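Local coordinates for protein biphenyl 2,3-Dioxygenase Beta Subunit (PDB 2GBW) that probably serves as the beta subunit of a ring-hydroxylating dioxygenase that acts on biphenyl, at residues Tyr14-Glu17 with Ala18-Ala22; Arg21-Val24 with Arg25-Thr29; Arg33-Gln37 with Gly38-Glu42. All blocks are in the same frame, centred on the assembly; numbering follows the deposited sequence.

Contact 1: residues Tyr14-Glu17 with Ala18-Ala22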
ATOM      1  N   TYR B  14       3.858  27.817  26.443  1.00 36.60           N
ATOM      2  CA  TYR B  14       5.036  27.953  25.591  1.00 36.86           C
ATOM      3  C   TYR B  14       6.179  27.113  26.137  1.00 36.55           C
ATOM      4  O   TYR B  14       6.855  26.360  25.411  1.00 37.18           O
ATOM      5  CB  TYR B  14       5.509  29.420  25.513  1.00 37.25           C
ATOM      6  CG  TYR B  14       6.754  29.480  24.663  1.00 38.09           C
ATOM      7  CD1 TYR B  14       6.655  29.623  23.279  1.00 41.70           C
ATOM      8  CD2 TYR B  14       8.031  29.320  25.225  1.00 36.98           C
ATOM      9  CE1 TYR B  14       7.776  29.657  22.485  1.00 41.62           C
ATOM     10  CE2 TYR B  14       9.180  29.361  24.434  1.00 40.73           C
ATOM     11  CZ  TYR B  14       9.043  29.514  23.059  1.00 41.56           C
ATOM     12  OH  TYR B  14      10.133  29.521  22.200  1.00 40.50           O
ATOM     13  N   ASP B  15       6.375  27.184  27.438  1.00 35.80           N
ATOM     14  CA  ASP B  15       7.504  26.456  28.047  1.00 36.13           C
ATOM     15  C   ASP B  15       7.368  24.942  27.922  1.00 34.84           C
ATOM     16  O   ASP B  15       8.355  24.235  27.710  1.00 33.94           O
ATOM     17  CB  ASP B  15       7.617  26.883  29.484  1.00 35.69           C
ATOM     18  CG  ASP B  15       8.204  28.267  29.632  1.00 39.43           C
ATOM     19  OD1 ASP B  15       8.763  28.845  28.665  1.00 42.27           O
ATOM     20  OD2 ASP B  15       8.133  28.757  30.752  1.00 37.50           O
ATOM     21  N   ILE B  16       6.144  24.447  27.989  1.00 35.69           N
ATOM     22  CA  ILE B  16       5.885  23.003  27.834  1.00 36.25           C
ATOM     23  C   ILE B  16       6.122  22.584  26.390  1.00 35.87           C
ATOM     24  O   ILE B  16       6.742  21.582  26.116  1.00 36.46           O
ATOM     25  CB  ILE B  16       4.452  22.667  28.302  1.00 36.65           C
ATOM     26  CG1 ILE B  16       4.304  22.827  29.817  1.00 36.09           C
ATOM     27  CG2 ILE B  16       4.111  21.223  27.885  1.00 36.59           C
ATOM     28  CD1 ILE B  16       2.788  22.785  30.320  1.00 35.46           C
ATOM     29  N   GLU B  17       5.649  23.370  25.430  1.00 36.16           N
ATOM     30  CA  GLU B  17       5.934  23.109  24.031  1.00 36.62           C
ATOM     31  C   GLU B  17       7.449  23.088  23.715  1.00 36.02           C
ATOM     32  O   GLU B  17       7.921  22.224  22.935  1.00 35.53           O
ATOM     33  CB  GLU B  17       5.224  24.148  23.176  1.00 37.39           C
ATOM     34  CG  GLU B  17       3.702  23.910  23.138  1.00 41.65           C
ATOM     35  CD  GLU B  17       3.128  23.560  21.773  1.00 44.73           C
ATOM     36  OE1 GLU B  17       3.782  22.830  20.973  1.00 49.50           O
ATOM     37  OE2 GLU B  17       1.971  24.008  21.532  1.00 46.10           O
ATOM     38  N   ALA B  18       8.183  24.065  24.248  1.00 37.29           N
ATOM     39  CA  ALA B  18       9.612  24.144  24.064  1.00 36.62           C
ATOM     40  C   ALA B  18      10.342  22.914  24.662  1.00 37.46           C
ATOM     41  O   ALA B  18      11.243  22.370  24.038  1.00 36.41           O
ATOM     42  CB  ALA B  18      10.138  25.454  24.668  1.00 36.46           C
ATOM     43  N   HIS B  19       9.915  22.470  25.850  1.00 36.93           N
ATOM     44  CA  HIS B  19      10.361  21.223  26.441  1.00 36.12           C
ATOM     45  C   HIS B  19      10.119  20.005  25.511  1.00 36.45           C
ATOM     46  O   HIS B  19      11.035  19.227  25.280  1.00 37.36           O
ATOM     47  CB  HIS B  19       9.640  20.975  27.783  1.00 37.56           C
ATOM     48  CG  HIS B  19       9.890  19.619  28.364  1.00 38.00           C
ATOM     49  ND1 HIS B  19      10.977  19.348  29.172  1.00 40.95           N
ATOM     50  CD2 HIS B  19       9.228  18.441  28.209  1.00 36.57           C
ATOM     51  CE1 HIS B  19      10.958  18.068  29.497  1.00 40.54           C
ATOM     52  NE2 HIS B  19       9.903  17.503  28.943  1.00 37.07           N
ATOM     53  N   TYR B  20       8.898  19.874  25.012  1.00 36.51           N
ATOM     54  CA  TYR B  20       8.560  18.799  24.090  1.00 36.80           C
ATOM     55  C   TYR B  20       9.366  18.862  22.787  1.00 37.00           C
ATOM     56  O   TYR B  20       9.794  17.831  22.284  1.00 37.82           O
ATOM     57  CB  TYR B  20       7.061  18.795  23.797  1.00 36.83           C
ATOM     58  CG  TYR B  20       6.192  18.098  24.827  1.00 36.26           C
ATOM     59  CD1 TYR B  20       6.733  17.256  25.783  1.00 38.79           C
ATOM     60  CD2 TYR B  20       4.821  18.280  24.830  1.00 39.11           C
ATOM     61  CE1 TYR B  20       5.925  16.619  26.713  1.00 37.04           C
ATOM     62  CE2 TYR B  20       4.018  17.648  25.745  1.00 36.56           C
ATOM     63  CZ  TYR B  20       4.572  16.822  26.689  1.00 37.61           C
ATOM     64  OH  TYR B  20       3.761  16.199  27.602  1.00 38.61           O
ATOM     65  N   ARG B  21       9.584  20.058  22.242  1.00 37.10           N
ATOM     66  CA  ARG B  21      10.409  20.205  21.005  1.00 37.19           C
ATOM     67  C   ARG B  21      11.839  19.763  21.247  1.00 36.98           C
ATOM     68  O   ARG B  21      12.424  19.065  20.415  1.00 37.05           O
ATOM     69  CB  ARG B  21      10.344  21.660  20.497  1.00 37.60           C
ATOM     70  CG  ARG B  21       9.021  22.011  19.823  1.00 37.66           C
ATOM     71  CD  ARG B  21       9.069  23.413  19.140  1.00 38.42           C
ATOM     72  NE  ARG B  21       9.252  24.536  20.037  1.00 39.81           N
ATOM     73  CZ  ARG B  21       8.277  25.324  20.486  1.00 40.71           C
ATOM     74  NH1 ARG B  21       7.020  25.098  20.148  1.00 42.04           N
ATOM     75  NH2 ARG B  21       8.551  26.346  21.280  1.00 43.14           N
ATOM     76  N   ALA B  22      12.375  20.083  22.436  1.00 37.15           N
ATOM     77  CA  ALA B  22      13.750  19.664  22.790  1.00 37.16           C
ATOM     78  C   ALA B  22      13.839  18.164  22.963  1.00 38.21           C
ATOM     79  O   ALA B  22      14.849  17.540  22.554  1.00 37.79           O
ATOM     80  CB  ALA B  22      14.301  20.475  24.039  1.00 38.28           C
TER

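Contact 2: residues Arg21-Val24 with Arg25-Thr29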
ATOM      1  N   ARG B  21       9.584  20.058  22.242  1.00 37.10           N
ATOM      2  CA  ARG B  21      10.409  20.205  21.005  1.00 37.19           C
ATOM      3  C   ARG B  21      11.839  19.763  21.247  1.00 36.98           C
ATOM      4  O   ARG B  21      12.424  19.065  20.415  1.00 37.05           O
ATOM      5  CB  ARG B  21      10.344  21.660  20.497  1.00 37.60           C
ATOM      6  CG  ARG B  21       9.021  22.011  19.823  1.00 37.66           C
ATOM      7  CD  ARG B  21       9.069  23.413  19.140  1.00 38.42           C
ATOM      8  NE  ARG B  21       9.252  24.536  20.037  1.00 39.81           N
ATOM      9  CZ  ARG B  21       8.277  25.324  20.486  1.00 40.71           C
ATOM     10  NH1 ARG B  21       7.020  25.098  20.148  1.00 42.04           N
ATOM     11  NH2 ARG B  21       8.551  26.346  21.280  1.00 43.14           N
ATOM     12  N   ALA B  22      12.375  20.083  22.436  1.00 37.15           N
ATOM     13  CA  ALA B  22      13.750  19.664  22.790  1.00 37.16           C
ATOM     14  C   ALA B  22      13.839  18.164  22.963  1.00 38.21           C
ATOM     15  O   ALA B  22      14.849  17.540  22.554  1.00 37.79           O
ATOM     16  CB  ALA B  22      14.301  20.475  24.039  1.00 38.28           C
ATOM     17  N   GLU B  23      12.792  17.599  23.549  1.00 36.46           N
ATOM     18  CA  GLU B  23      12.669  16.162  23.712  1.00 37.24           C
ATOM     19  C   GLU B  23      12.712  15.455  22.361  1.00 36.05           C
ATOM     20  O   GLU B  23      13.519  14.570  22.142  1.00 37.18           O
ATOM     21  CB  GLU B  23      11.370  15.835  24.440  1.00 36.03           C
ATOM     22  CG  GLU B  23      11.140  14.370  24.688  1.00 38.92           C
ATOM     23  CD  GLU B  23      10.032  14.118  25.679  1.00 41.65           C
ATOM     24  OE1 GLU B  23       8.905  14.572  25.430  1.00 46.71           O
ATOM     25  OE2 GLU B  23      10.289  13.477  26.706  1.00 42.39           O
ATOM     26  N   VAL B  24      11.836  15.870  21.462  1.00 36.92           N
ATOM     27  CA  VAL B  24      11.849  15.372  20.098  1.00 36.48           C
ATOM     28  C   VAL B  24      13.237  15.445  19.465  1.00 36.95           C
ATOM     29  O   VAL B  24      13.685  14.504  18.832  1.00 37.14           O
ATOM     30  CB  VAL B  24      10.813  16.076  19.227  1.00 35.79           C
ATOM     31  CG1 VAL B  24      11.080  15.825  17.778  1.00 36.67           C
ATOM     32  CG2 VAL B  24       9.437  15.608  19.583  1.00 38.23           C
ATOM     33  N   ARG B  25      13.926  16.562  19.658  1.00 38.68           N
ATOM     34  CA  ARG B  25      15.252  16.711  19.081  1.00 39.97           C
ATOM     35  C   ARG B  25      16.226  15.673  19.643  1.00 40.65           C
ATOM     36  O   ARG B  25      17.058  15.142  18.920  1.00 39.53           O
ATOM     37  CB  ARG B  25      15.779  18.131  19.282  1.00 39.57           C
ATOM     38  CG  ARG B  25      16.900  18.544  18.351  1.00 42.57           C
ATOM     39  CD  ARG B  25      17.342  19.987  18.645  1.00 47.09           C
ATOM     40  NE  ARG B  25      18.271  20.050  19.769  1.00 53.43           N
ATOM     41  CZ  ARG B  25      18.113  20.795  20.859  1.00 54.10           C
ATOM     42  NH1 ARG B  25      17.056  21.580  21.013  1.00 52.70           N
ATOM     43  NH2 ARG B  25      19.026  20.744  21.809  1.00 57.46           N
ATOM     44  N   MET B  26      16.116  15.397  20.937  1.00 39.99           N
ATOM     45  CA  MET B  26      16.932  14.434  21.514  0.50 40.13           C
ATOM     46  C   MET B  26      16.659  13.012  20.976  1.00 39.78           C
ATOM     47  O   MET B  26      17.618  12.359  20.603  1.00 38.24           O
ATOM     48  CB  MET B  26      16.703  14.384  23.028  0.50 40.92           C
ATOM     49  CG  MET B  26      16.987  15.662  23.750  0.50 41.85           C
ATOM     50  SD  MET B  26      18.711  16.048  23.926  0.50 45.79           S
ATOM     51  CE  MET B  26      19.066  17.027  22.455  0.50 46.90           C
ATOM     52  N   PHE B  27      15.403  12.669  20.733  1.00 37.91           N
ATOM     53  CA  PHE B  27      15.063  11.389  20.121  1.00 38.72           C
ATOM     54  C   PHE B  27      15.618  11.252  18.706  1.00 38.79           C
ATOM     55  O   PHE B  27      16.165  10.219  18.346  1.00 40.79           O
ATOM     56  CB  PHE B  27      13.552  11.212  20.070  1.00 37.60           C
ATOM     57  CG  PHE B  27      12.896  11.078  21.414  1.00 36.93           C
ATOM     58  CD1 PHE B  27      13.599  10.642  22.511  1.00 37.83           C
ATOM     59  CD2 PHE B  27      11.561  11.391  21.568  1.00 38.42           C
ATOM     60  CE1 PHE B  27      12.991  10.517  23.716  1.00 38.68           C
ATOM     61  CE2 PHE B  27      10.950  11.260  22.775  1.00 40.01           C
ATOM     62  CZ  PHE B  27      11.665  10.822  23.850  1.00 38.49           C
ATOM     63  N   GLN B  28      15.441  12.298  17.911  1.00 39.06           N
ATOM     64  CA  GLN B  28      15.805  12.318  16.497  1.00 38.89           C
ATOM     65  C   GLN B  28      17.309  12.286  16.288  1.00 41.15           C
ATOM     66  O   GLN B  28      17.776  11.826  15.225  1.00 41.91           O
ATOM     67  CB  GLN B  28      15.195  13.514  15.737  1.00 38.61           C
ATOM     68  CG  GLN B  28      13.699  13.416  15.600  1.00 37.45           C
ATOM     69  CD  GLN B  28      12.980  14.600  14.943  1.00 38.14           C
ATOM     70  OE1 GLN B  28      11.740  14.609  14.865  1.00 35.39           O
ATOM     71  NE2 GLN B  28      13.735  15.574  14.467  1.00 36.80           N
ATOM     72  N   THR B  29      18.061  12.704  17.289  1.00 40.76           N
ATOM     73  CA  THR B  29      19.527  12.768  17.195  1.00 41.45           C
ATOM     74  C   THR B  29      20.214  11.677  17.998  1.00 41.68           C
ATOM     75  O   THR B  29      21.438  11.661  18.072  1.00 42.77           O
ATOM     76  CB  THR B  29      20.079  14.152  17.612  1.00 41.57           C
ATOM     77  OG1 THR B  29      19.687  14.516  18.945  1.00 40.73           O
ATOM     78  CG2 THR B  29      19.636  15.262  16.648  1.00 43.08           C
TER

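Contact 3: residues Arg33-Gln37 with Gly38-Glu42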
ATOM      1  N   ARG B  33      20.700   9.288  26.493  1.00 41.66           N
ATOM      2  CA  ARG B  33      21.217   9.418  27.844  1.00 42.60           C
ATOM      3  C   ARG B  33      20.937  10.798  28.410  1.00 41.78           C
ATOM      4  O   ARG B  33      20.533  10.949  29.548  1.00 42.75           O
ATOM      5  CB  ARG B  33      22.713   9.162  27.845  1.00 41.62           C
ATOM      6  CG  ARG B  33      23.078   7.712  27.772  1.00 45.27           C
ATOM      7  CD  ARG B  33      24.550   7.556  27.528  1.00 46.87           C
ATOM      8  NE  ARG B  33      25.013   6.211  27.829  1.00 49.24           N
ATOM      9  CZ  ARG B  33      26.099   5.679  27.292  1.00 53.46           C
ATOM     10  NH1 ARG B  33      26.812   6.383  26.433  1.00 54.54           N
ATOM     11  NH2 ARG B  33      26.467   4.449  27.608  1.00 54.07           N
ATOM     12  N   GLU B  34      21.173  11.801  27.585  1.00 41.85           N
ATOM     13  CA  GLU B  34      20.849  13.168  27.917  1.00 42.63           C
ATOM     14  C   GLU B  34      19.356  13.350  28.195  1.00 41.38           C
ATOM     15  O   GLU B  34      18.972  14.065  29.104  1.00 41.41           O
ATOM     16  CB  GLU B  34      21.322  14.069  26.786  1.00 43.42           C
ATOM     17  CG  GLU B  34      22.837  14.124  26.665  1.00 46.63           C
ATOM     18  CD  GLU B  34      23.436  13.206  25.597  1.00 50.11           C
ATOM     19  OE1 GLU B  34      22.939  12.077  25.375  1.00 43.90           O
ATOM     20  OE2 GLU B  34      24.440  13.626  24.987  1.00 56.61           O
ATOM     21  N   TRP B  35      18.523  12.672  27.414  1.00 40.68           N
ATOM     22  CA  TRP B  35      17.087  12.628  27.657  1.00 41.53           C
ATOM     23  C   TRP B  35      16.754  12.043  29.020  1.00 42.71           C
ATOM     24  O   TRP B  35      16.042  12.648  29.809  1.00 39.27           O
ATOM     25  CB  TRP B  35      16.384  11.833  26.551  1.00 40.40           C
ATOM     26  CG  TRP B  35      14.935  11.604  26.775  1.00 40.78           C
ATOM     27  CD1 TRP B  35      13.954  12.532  26.744  1.00 39.31           C
ATOM     28  CD2 TRP B  35      14.297  10.355  27.048  1.00 39.23           C
ATOM     29  NE1 TRP B  35      12.744  11.952  26.994  1.00 38.43           N
ATOM     30  CE2 TRP B  35      12.928  10.611  27.181  1.00 38.58           C
ATOM     31  CE3 TRP B  35      14.753   9.044  27.189  1.00 41.53           C
ATOM     32  CZ2 TRP B  35      12.008   9.608  27.445  1.00 38.66           C
ATOM     33  CZ3 TRP B  35      13.842   8.054  27.451  1.00 39.06           C
ATOM     34  CH2 TRP B  35      12.488   8.337  27.578  1.00 40.83           C
ATOM     35  N   LEU B  36      17.259  10.843  29.278  1.00 43.64           N
ATOM     36  CA  LEU B  36      17.001  10.170  30.562  1.00 44.53           C
ATOM     37  C   LEU B  36      17.409  11.006  31.781  1.00 44.73           C
ATOM     38  O   LEU B  36      16.691  11.024  32.783  1.00 45.09           O
ATOM     39  CB  LEU B  36      17.716   8.829  30.600  1.00 46.30           C
ATOM     40  CG  LEU B  36      17.134   7.723  31.480  1.00 45.46           C
ATOM     41  CD1 LEU B  36      15.654   7.480  31.157  1.00 46.95           C
ATOM     42  CD2 LEU B  36      17.979   6.491  31.304  1.00 47.24           C
ATOM     43  N   GLN B  37      18.562  11.668  31.685  1.00 43.73           N
ATOM     44  CA  GLN B  37      19.117  12.504  32.772  1.00 44.52           C
ATOM     45  C   GLN B  37      18.321  13.765  32.997  1.00 43.79           C
ATOM     46  O   GLN B  37      17.845  14.001  34.098  1.00 45.39           O
ATOM     47  CB  GLN B  37      20.561  12.907  32.452  1.00 43.91           C
ATOM     48  CG  GLN B  37      21.477  11.738  32.242  1.00 48.93           C
ATOM     49  CD  GLN B  37      22.963  12.083  32.361  1.00 49.02           C
ATOM     50  OE1 GLN B  37      23.350  13.085  33.023  1.00 56.94           O
ATOM     51  NE2 GLN B  37      23.815  11.242  31.735  1.00 55.96           N
ATOM     52  N   GLY B  38      18.159  14.546  31.927  1.00 42.83           N
ATOM     53  CA  GLY B  38      17.582  15.857  31.965  1.00 41.55           C
ATOM     54  C   GLY B  38      16.085  16.013  31.766  1.00 40.90           C
ATOM     55  O   GLY B  38      15.550  17.073  32.131  1.00 40.62           O
ATOM     56  N   MET B  39      15.406  15.020  31.172  1.00 39.31           N
ATOM     57  CA  MET B  39      13.985  15.167  30.869  0.50 39.92           C
ATOM     58  C   MET B  39      13.069  14.150  31.555  1.00 39.31           C
ATOM     59  O   MET B  39      11.855  14.306  31.518  1.00 39.70           O
ATOM     60  CB  MET B  39      13.770  15.187  29.350  0.50 39.63           C
ATOM     61  CG  MET B  39      14.653  16.221  28.634  0.50 40.65           C
ATOM     62  SD  MET B  39      14.372  16.513  26.856  0.50 40.50           S
ATOM     63  CE  MET B  39      15.325  15.245  26.022  0.50 44.00           C
ATOM     64  N   VAL B  40      13.634  13.146  32.199  1.00 38.89           N
ATOM     65  CA  VAL B  40      12.850  12.069  32.819  1.00 39.18           C
ATOM     66  C   VAL B  40      13.171  11.970  34.292  1.00 39.87           C
ATOM     67  O   VAL B  40      14.333  11.946  34.671  1.00 41.19           O
ATOM     68  CB  VAL B  40      13.134  10.693  32.140  1.00 37.94           C
ATOM     69  CG1 VAL B  40      12.333   9.541  32.818  1.00 38.56           C
ATOM     70  CG2 VAL B  40      12.844  10.741  30.626  1.00 38.58           C
ATOM     71  N   ALA B  41      12.124  11.986  35.117  1.00 39.86           N
ATOM     72  CA  ALA B  41      12.251  11.954  36.562  1.00 40.09           C
ATOM     73  C   ALA B  41      12.553  10.539  37.013  1.00 39.63           C
ATOM     74  O   ALA B  41      12.171   9.573  36.362  1.00 37.26           O
ATOM     75  CB  ALA B  41      10.941  12.421  37.200  1.00 39.28           C
ATOM     76  N   GLU B  42      13.227  10.406  38.150  1.00 40.79           N
ATOM     77  CA  GLU B  42      13.604   9.087  38.646  1.00 42.17           C
ATOM     78  C   GLU B  42      12.422   8.229  39.127  1.00 40.78           C
ATOM     79  O   GLU B  42      12.547   7.037  39.241  1.00 41.02           O
ATOM     80  CB  GLU B  42      14.641   9.246  39.754  1.00 43.10           C
ATOM     81  CG  GLU B  42      16.019   9.648  39.210  1.00 46.36           C
ATOM     82  CD  GLU B  42      17.172   9.220  40.119  1.00 46.76           C
ATOM     83  OE1 GLU B  42      17.280   9.752  41.267  1.00 55.64           O
ATOM     84  OE2 GLU B  42      17.969   8.356  39.664  1.00 55.44           O
TER

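Contact 1: residues Tyr14-Glu17 with Ala18-Ala22
Arg21 reaches back along helix 10-28 to Tyr14, two turns earlier, and its NH2 stands 3.6 Å from Tyr14 CE1. The two side chains cross at about a right angle, and the planes of ring and guanidinium are 60° apart. The phenol rim comes to the guanidinium edge, near its plane, while NH2 meets the ring obliquely. A bend at chi3 (-64°) turns the arginine back over the helix and lays one guanidinium face above the Glu17 carbonyl oxygen. Arg21 NH1 packs at 3.6 Å from Glu17 CB and lies 4.0 Å from Glu17 OE1: opposite charges are near each other, but too far apart for a salt bridge. Ala18 CB fills in beside Tyr14 CE2 at 4.0 Å.

A second face of the helix carries Ile16 and Tyr20, which lie side by side and point the same way; Ile16 CG2 sits over one face of the phenol, 4.2 Å from Tyr20 CE2. The spacing comes from regular alpha-helical bonding, for example Ala18 N to Tyr14 O (2.9 Å, 165° at the hydrogen) and Arg21 N to Glu17 O (2.8 Å).

Farther out, Tyr20 OH is hydrogen-bonded to Asp142, and its ring makes a cation-pi contact with Arg140. Tyr14 meets His13 of the second subunit edge-to-face, and Arg21 O accepts a bond from Asn105 of that subunit. His19, a zinc ligand in a structure of this protein though no zinc is bound to this chain here, extends from the same turns. Ile16 and Tyr20 pack on strands 98-112 and 115-128, so that the N-terminal helix lies against the sheet, consistent with the NTF2-like fold of the family.

Contact 2: residues Arg21-Val24 with Arg25-Thr29
Regular i-to-i+4 bonds run from Arg21-Val24 to the next turn, Phe27 N to Glu23 O and Gln28 N to Val24 O each spanning 3.0 Å. Among the side chains, Glu23 and Phe27 lie side by side and point the same way. Glu23 CG is 3.7 Å from Phe27 CE2, and the carboxylate and ring planes are 16° apart. Phe27 places CG beside its own backbone N (chi1 -67°), which brings one face of the ring over the Glu23 carbonyl oxygen.

Val24 and Gln28 form a similar pair. Val24 CG1 approaches Gln28 OE1 at 3.2 Å, a snug fit for an oxygen that already accepts two hydrogen bonds, from Tyr101 N and from Asn121 of the second subunit. Thr29 turns its hydroxyl back, OG1 donating to Arg25 O at 2.7 Å, next to a weak bond from its own backbone N to the same oxygen.

The buried Glu23 carboxylate is held by a salt bridge to Arg156 and a hydrogen bond from Trp35, whose indole also meets the Phe27 ring edge-to-face. Arg25 forms a salt bridge with Glu107 of the second subunit, while Val24 packs on Tyr101 and Val103, setting this last part of helix 10-28 between strand 98-112, helix 32-38 and the neighbouring chain.

Contact 3: residues Arg33-Gln37 with Gly38-Glu42
Trp35 and Val40 meet where helix 32-38 gives way to the short, weakly bonded strand 40-41, so the contact belongs to a helix-to-strand junction. Val40 CG2 lies over one face of the indole, 3.6 Å from the centroid of the six-membered ring of Trp35 and 21° off its normal, a clear CH-pi contact. The methyl is displaced toward the rim, and the closest approach of Val40 CG2 is to Trp35 CE2 at 3.4 Å. With chi1 of Trp35 at 174°, its CG lies beside the carbonyl carbon, where the indole meets Met39 and Val40.

Met39 comes to the same indole at its edge. In one of two modelled conformers, Met39 SD is 5.1 Å from the centroid of the five-membered ring of Trp35 and close to the ring plane; this Met-aromatic contact is tentative, since the terminal methyl of that conformer is doubtfully placed. Leu36 adds a looser apolar touch, its CD1 lying 4.2 Å from Val40 CB.

Two backbone bonds link the segments: Gly38 N to Glu34 O at 3.0 Å and Met39 N to Trp35 O at 2.8 Å, the latter less straight (149° at the hydrogen).

Beyond the junction, the Gln37 carbonyl accepts a bond from Lys152, and Met39 and Ala41 are joined by backbone hydrogen bonds to Val153. The indole is also hydrogen-bonded to helix 10-28, against which Met39 packs. Leu36 and Val40 touch Leu78 of helix 75-84, so the turn is wedged between those two helices and strand 150-160.

Contacts 1 and 2 are overlapping parts of helix 10-28, sharing Arg21 and Ala22, with centres 11 Å apart, and both touch the second subunit. Contact 3 follows in the chain on helix 32-38; its centre is 12 Å from that of contact 2 and 15 Å from that of contact 1, and no other chain of the assembly touches it. The hydrogen bond from Trp35 NE1 to Glu23 OE2, 2.9 Å, joins it to contact 2, and His19 CE1 packs on Met39 CB at 4.0 Å to join it to contact 1. His19, a zinc ligand in a structure of this protein, with none bound to this chain here, thus lies beside Met39, with the Glu23 side chain about 5 Å from its own.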